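Local coordinates for protein guanosine 5'-monophosphate Reductase (Trypanosoma brucei brucei, PDB 6LK4) that probably catalyses the NADPH-dependent deamination of GMP to IMP and binds guanine nucleotides at its CBS domains, at residues 55-60 with 376-381; 95-100 with 175-180. All coordinates share one frame; numbering follows the deposited sequence.

Interaction 1 (55-60 with 376-381); sequences DTVCEQ and MLAGTD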
loop_
_atom_site.group_PDB
_atom_site.type_symbol
_atom_site.label_atom_id
_atom_site.label_comp_id
_atom_site.label_asym_id
_atom_site.label_seq_id
_atom_site.Cartn_x
_atom_site.Cartn_y
_atom_site.Cartn_z
ATOM N N ASP A 55 -13.080 -5.797 -31.716
ATOM C CA ASP A 55 -14.435 -5.699 -31.179
ATOM C C ASP A 55 -14.518 -4.792 -29.962
ATOM O O ASP A 55 -15.628 -4.514 -29.490
ATOM C CB ASP A 55 -14.996 -7.091 -30.846
ATOM C CG ASP A 55 -14.116 -7.885 -29.876
ATOM O OD1 ASP A 55 -13.132 -7.331 -29.333
ATOM O OD2 ASP A 55 -14.420 -9.080 -29.656
ATOM N N THR A 56 -13.386 -4.321 -29.454
ATOM C CA THR A 56 -13.363 -3.306 -28.417
ATOM C C THR A 56 -13.112 -1.911 -28.975
ATOM O O THR A 56 -13.052 -0.950 -28.205
ATOM C CB THR A 56 -12.292 -3.650 -27.371
ATOM O OG1 THR A 56 -11.023 -3.784 -28.020
ATOM C CG2 THR A 56 -12.630 -4.967 -26.661
ATOM N N VAL A 57 -12.957 -1.765 -30.287
ATOM C CA VAL A 57 -12.579 -0.459 -30.804
ATOM C C VAL A 57 -13.551 0.026 -31.872
ATOM O O VAL A 57 -14.149 1.101 -31.728
ATOM C CB VAL A 57 -11.142 -0.477 -31.344
ATOM C CG1 VAL A 57 -10.831 0.853 -31.998
ATOM C CG2 VAL A 57 -10.157 -0.761 -30.209
ATOM N N CYS A 58 -13.700 -0.732 -32.962
ATOM C CA CYS A 58 -14.294 -0.170 -34.170
ATOM C C CYS A 58 -15.590 -0.873 -34.540
ATOM O O CYS A 58 -15.574 -1.955 -35.147
ATOM C CB CYS A 58 -13.323 -0.228 -35.338
ATOM S SG CYS A 58 -14.072 0.546 -36.818
ATOM N N GLU A 59 -16.702 -0.220 -34.197
ATOM C CA GLU A 59 -17.990 -0.535 -34.782
ATOM C C GLU A 59 -18.536 0.743 -35.406
ATOM O O GLU A 59 -17.756 1.672 -35.656
ATOM C CB GLU A 59 -18.899 -1.134 -33.721
ATOM C CG GLU A 59 -18.441 -2.525 -33.297
ATOM C CD GLU A 59 -19.426 -3.273 -32.392
ATOM O OE1 GLU A 59 -19.207 -4.495 -32.204
ATOM O OE2 GLU A 59 -20.393 -2.660 -31.870
ATOM N N GLN A 60 -19.856 0.818 -35.623
ATOM C CA GLN A 60 -20.434 1.933 -36.379
ATOM C C GLN A 60 -19.950 3.289 -35.878
ATOM O O GLN A 60 -19.470 4.115 -36.661
ATOM C CB GLN A 60 -21.962 1.900 -36.321
ATOM C CG GLN A 60 -22.552 0.536 -36.287
ATOM C CD GLN A 60 -23.023 0.175 -34.914
ATOM O OE1 GLN A 60 -23.852 0.881 -34.332
ATOM N NE2 GLN A 60 -22.493 -0.923 -34.372
ATOM N N MET A 376 -5.270 2.872 -27.713
ATOM C CA MET A 376 -5.430 4.316 -27.561
ATOM C C MET A 376 -6.853 4.772 -27.875
ATOM O O MET A 376 -7.266 5.839 -27.416
ATOM C CB MET A 376 -4.415 5.071 -28.441
ATOM C CG MET A 376 -2.953 4.652 -28.209
ATOM S SD MET A 376 -1.702 5.335 -29.348
ATOM C CE MET A 376 -1.600 7.019 -28.772
ATOM N N LEU A 377 -7.625 3.980 -28.616
ATOM C CA LEU A 377 -8.976 4.383 -28.974
ATOM C C LEU A 377 -10.061 3.611 -28.242
ATOM O O LEU A 377 -11.217 4.049 -28.252
ATOM C CB LEU A 377 -9.200 4.240 -30.486
ATOM C CG LEU A 377 -8.272 5.066 -31.362
ATOM C CD1 LEU A 377 -8.767 5.010 -32.789
ATOM C CD2 LEU A 377 -8.204 6.501 -30.859
ATOM N N ALA A 378 -9.734 2.481 -27.627
ATOM C CA ALA A 378 -10.743 1.755 -26.872
ATOM C C ALA A 378 -11.200 2.592 -25.690
ATOM O O ALA A 378 -10.473 3.453 -25.200
ATOM C CB ALA A 378 -10.197 0.409 -26.407
ATOM N N GLY A 379 -12.435 2.373 -25.262
ATOM C CA GLY A 379 -12.883 3.125 -24.108
ATOM C C GLY A 379 -13.092 4.602 -24.335
ATOM O O GLY A 379 -13.298 5.345 -23.367
ATOM N N THR A 380 -13.012 5.061 -25.577
ATOM C CA THR A 380 -13.587 6.346 -25.930
ATOM C C THR A 380 -15.097 6.184 -26.090
ATOM O O THR A 380 -15.613 5.065 -26.204
ATOM C CB THR A 380 -12.962 6.866 -27.215
ATOM O OG1 THR A 380 -13.038 5.834 -28.207
ATOM C CG2 THR A 380 -11.503 7.225 -26.983
ATOM N N ASP A 381 -15.810 7.313 -26.093
ATOM C CA ASP A 381 -17.270 7.259 -26.197
ATOM C C ASP A 381 -17.720 6.421 -27.393
ATOM O O ASP A 381 -18.549 5.514 -27.255
ATOM C CB ASP A 381 -17.848 8.669 -26.301
ATOM C CG ASP A 381 -17.519 9.521 -25.105
ATOM O OD1 ASP A 381 -17.027 8.977 -24.093
ATOM O OD2 ASP A 381 -17.749 10.745 -25.182
#

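Interaction 2 (95-100 with 175-180); sequences QSFLIE and TSISLE. With GTP (guanosine-5'-triphosphate), chain B.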
loop_
_atom_site.group_PDB
_atom_site.type_symbol
_atom_site.label_atom_id
_atom_site.label_comp_id
_atom_site.label_asym_id
_atom_site.label_seq_id
_atom_site.Cartn_x
_atom_site.Cartn_y
_atom_site.Cartn_z
ATOM N N GLN A 95 -24.170 10.128 -43.260
ATOM C CA GLN A 95 -24.375 11.310 -44.079
ATOM C C GLN A 95 -24.278 10.920 -45.549
ATOM O O GLN A 95 -23.793 9.839 -45.901
ATOM C CB GLN A 95 -23.366 12.399 -43.728
ATOM C CG GLN A 95 -21.955 11.923 -43.719
ATOM C CD GLN A 95 -20.982 13.073 -43.601
ATOM O OE1 GLN A 95 -20.587 13.454 -42.496
ATOM N NE2 GLN A 95 -20.592 13.644 -44.744
ATOM N N SER A 96 -24.756 11.809 -46.410
ATOM C CA SER A 96 -24.677 11.577 -47.846
ATOM C C SER A 96 -24.937 12.899 -48.541
ATOM O O SER A 96 -25.238 13.906 -47.900
ATOM C CB SER A 96 -25.686 10.521 -48.296
ATOM O OG SER A 96 -25.623 10.323 -49.697
ATOM N N PHE A 97 -24.829 12.900 -49.858
ATOM C CA PHE A 97 -25.358 14.034 -50.612
ATOM C C PHE A 97 -26.793 13.729 -51.036
ATOM O O PHE A 97 -27.742 14.340 -50.537
ATOM C CB PHE A 97 -24.465 14.364 -51.803
ATOM C CG PHE A 97 -24.926 15.558 -52.542
ATOM C CD1 PHE A 97 -25.055 16.774 -51.878
ATOM C CD2 PHE A 97 -25.292 15.474 -53.872
ATOM C CE1 PHE A 97 -25.507 17.904 -52.540
ATOM C CE2 PHE A 97 -25.742 16.600 -54.538
ATOM C CZ PHE A 97 -25.846 17.818 -53.872
ATOM N N LEU A 98 -26.971 12.785 -51.947
ATOM C CA LEU A 98 -28.296 12.283 -52.272
ATOM C C LEU A 98 -28.591 11.080 -51.394
ATOM O O LEU A 98 -27.923 10.049 -51.500
ATOM C CB LEU A 98 -28.398 11.889 -53.742
ATOM C CG LEU A 98 -28.020 12.963 -54.749
ATOM C CD1 LEU A 98 -28.413 12.528 -56.132
ATOM C CD2 LEU A 98 -28.697 14.247 -54.395
ATOM N N ILE A 99 -29.578 11.208 -50.516
ATOM C CA ILE A 99 -30.002 10.075 -49.705
ATOM C C ILE A 99 -30.818 9.154 -50.599
ATOM O O ILE A 99 -31.889 9.531 -51.080
ATOM C CB ILE A 99 -30.813 10.516 -48.484
ATOM C CG1 ILE A 99 -30.019 11.527 -47.658
ATOM C CG2 ILE A 99 -31.190 9.302 -47.650
ATOM C CD1 ILE A 99 -30.881 12.382 -46.768
ATOM N N GLU A 100 -30.304 7.957 -50.850
ATOM C CA GLU A 100 -31.105 6.949 -51.525
ATOM C C GLU A 100 -32.145 6.401 -50.556
ATOM O O GLU A 100 -31.889 6.273 -49.352
ATOM C CB GLU A 100 -30.225 5.819 -52.051
ATOM C CG GLU A 100 -29.367 6.194 -53.244
ATOM C CD GLU A 100 -28.692 4.984 -53.848
ATOM O OE1 GLU A 100 -29.082 3.856 -53.479
ATOM O OE2 GLU A 100 -27.771 5.157 -54.678
ATOM N N THR A 175 -31.977 15.083 -60.816
ATOM C CA THR A 175 -31.232 13.987 -60.201
ATOM C C THR A 175 -29.721 14.188 -60.248
ATOM O O THR A 175 -28.995 13.394 -59.646
ATOM C CB THR A 175 -31.574 12.654 -60.863
ATOM O OG1 THR A 175 -31.498 12.801 -62.284
ATOM C CG2 THR A 175 -32.959 12.195 -60.468
ATOM N N SER A 176 -29.230 15.213 -60.940
ATOM C CA SER A 176 -27.806 15.514 -60.988
ATOM C C SER A 176 -27.508 16.852 -60.327
ATOM O O SER A 176 -26.544 17.532 -60.694
ATOM C CB SER A 176 -27.288 15.530 -62.427
ATOM O OG SER A 176 -27.588 14.335 -63.129
ATOM N N ILE A 177 -28.337 17.253 -59.363
ATOM C CA ILE A 177 -28.186 18.587 -58.796
ATOM C C ILE A 177 -26.827 18.707 -58.107
ATOM O O ILE A 177 -26.343 17.773 -57.452
ATOM C CB ILE A 177 -29.366 18.900 -57.851
ATOM C CG1 ILE A 177 -29.373 20.381 -57.463
ATOM C CG2 ILE A 177 -29.413 17.951 -56.606
ATOM C CD1 ILE A 177 -30.685 20.847 -56.833
ATOM N N SER A 178 -26.179 19.839 -58.302
ATOM C CA SER A 178 -24.880 20.088 -57.700
ATOM C C SER A 178 -25.016 20.644 -56.278
ATOM O O SER A 178 -26.092 21.055 -55.838
ATOM C CB SER A 178 -24.086 21.063 -58.563
ATOM O OG SER A 178 -24.570 22.380 -58.361
ATOM N N LEU A 179 -23.883 20.688 -55.567
ATOM C CA LEU A 179 -23.883 21.225 -54.212
ATOM C C LEU A 179 -24.176 22.716 -54.207
ATOM O O LEU A 179 -24.881 23.209 -53.319
ATOM C CB LEU A 179 -22.553 20.938 -53.525
ATOM C CG LEU A 179 -22.396 21.576 -52.156
ATOM C CD1 LEU A 179 -23.532 21.151 -51.221
ATOM C CD2 LEU A 179 -21.060 21.189 -51.591
ATOM N N GLU A 180 -23.662 23.453 -55.194
ATOM C CA GLU A 180 -23.998 24.873 -55.285
ATOM C C GLU A 180 -25.467 25.064 -55.640
ATOM O O GLU A 180 -26.132 25.951 -55.093
ATOM C CB GLU A 180 -23.105 25.567 -56.314
HETATM O O3B GTP B . -28.165 15.002 -36.088
HETATM P PB GTP B . -28.002 15.625 -37.561
HETATM O O1B GTP B . -26.631 15.301 -38.123
HETATM O O2B GTP B . -28.229 17.126 -37.528
HETATM O O3A GTP B . -29.170 14.877 -38.382
HETATM P PA GTP B . -30.584 15.536 -38.792
HETATM O O1A GTP B . -30.653 17.030 -38.589
HETATM O O2A GTP B . -31.667 14.805 -38.056
HETATM O "O5'" GTP B . -30.686 15.256 -40.372
HETATM C "C5'" GTP B . -30.740 13.946 -40.874
HETATM C "C4'" GTP B . -29.351 13.378 -41.157
HETATM O "O4'" GTP B . -29.511 11.974 -41.233
HETATM C "C3'" GTP B . -28.733 13.811 -42.476
HETATM O "O3'" GTP B . -27.330 13.881 -42.313
HETATM C "C2'" GTP B . -29.064 12.674 -43.415
HETATM O "O2'" GTP B . -28.132 12.466 -44.451
HETATM C "C1'" GTP B . -29.111 11.480 -42.485
HETATM N N9 GTP B . -30.120 10.575 -43.026
HETATM C C8 GTP B . -29.905 9.286 -43.412
HETATM N N7 GTP B . -31.067 8.794 -43.884
HETATM C C5 GTP B . -32.010 9.762 -43.805
HETATM C C6 GTP B . -33.352 9.778 -44.150
HETATM O O6 GTP B . -33.854 8.748 -44.626
HETATM N N1 GTP B . -34.102 10.926 -43.953
HETATM C C2 GTP B . -33.504 12.043 -43.407
HETATM N N2 GTP B . -34.206 13.159 -43.208
HETATM N N3 GTP B . -32.166 12.011 -43.061
HETATM C C4 GTP B . -31.430 10.890 -43.261
#

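Interaction 1 (55-60 with 376-381)
Val-57 and Ala-378, the two residues with the most surface buried here, meet across the contact, and their CA atoms, 4.9 Å apart, are the closest CA pair between 55-60 and 376-381. The two branches of Val-57 divide the work. CG1 lies anti to the backbone N (chi1 174°), which turns it to the CB of Leu-377 at 4.1 Å, while CG2, beside the backbone N, rests on the CB of Ala-378 at 4.0 Å. The Ala-378 methyl is also approached by the backbone: its CB lies 3.6 Å from the O of Thr-56. The contact is van der Waals packing of methyl and methylene groups, with one backbone oxygen against a methyl, and its small buried surface of 140 Å² agrees with two loops that graze each other.

Within 376-381 a type II turn runs from Leu-377 to Thr-380, with Gly-379 at a positive phi of 70°. Its backbone bond is weak, but Thr-380 OG1 donates to Leu-377 O at 2.6 Å, in the carbonyl plane.

In the (beta/alpha)8 barrel the contact joins the loop after the first strand, 49-51, to the loop after the last, 370-373, which are neighbours where the barrel closes. Val-57 also lies beside the GMP-binding residues Ser-52 and Gly-374. Leu-377 further packs on Met-62 of helix 60-69 and on Val-440 of helix 440-457.

Interaction 2 (95-100 with 175-180)
Phe-97 and Leu-98 carry 95-100 onto the turn that leads into helix 179-189, burying 209 Å² between the segments. The apolar contacts are loose. Phe-97 CE1 lies 4.0 Å from Leu-179 CD1, and its CE2 lies 4.4 Å from Ile-177 CG2. Leu-98 CD2 reaches the same Ile-177 CG2, again at 4.4 Å, so that one methyl serves both side chains.

Contacts with backbone oxygens form the second group. The carbonyl O of Ile-177 lies in the plane of the Phe-97 ring at its edge, 3.2 Å from CE2, where the ring's C-H groups carry slight positive charge; Ser-178 O is also at the edge, 3.8 Å from CZ. With CG anti to the backbone N (chi1 -177°), the ring extends across to these carbonyls. Leu-98 CD1 meets Thr-175 O at 3.7 Å.

The polar bonds do not join the two segments to each other. Within 95-100, Ser-96 OG donates to Leu-98 O at 2.9 Å from above the carbonyl plane, and the Ser-178 side chain caps a backbone N in the first turn of helix 179-189.

Ile-99 instead faces the GTP, its CD1 3.6 Å from O2' of the ribose. Helix 209-216 packs on both segments, Leu-215 on Phe-97 and Val-212 on Leu-179. Leu-98 rests on Tyr-205 and Val-207 of strand 203-208, the central strand of a three-stranded antiparallel sheet edged by 99-100.

Overall arrangement
Interaction 1 belongs to the catalytic barrel and interaction 2 to the nucleotide-binding CBS region inserted in it. Their centres are 31 Å apart on opposite sides of the chain's centre, and their nearest atoms stay about 10 Å apart. Along the chain, 95-100 and 175-180 are nested inside the loop that 55-60 and 376-381 close. Each borders a different nucleotide site. In interaction 1 the nearest atoms of Val-57 and Gly-374, the latter of the barrel GMP site, unoccupied in this chain, are about 4 Å apart, whereas interaction 2 contributes Gln-95, Ser-96 and Ile-99 to the occupied GTP pocket. The enzyme is regulated allosterically through its CBS domain, and the GTP lies in that domain, away from the barrel GMP site.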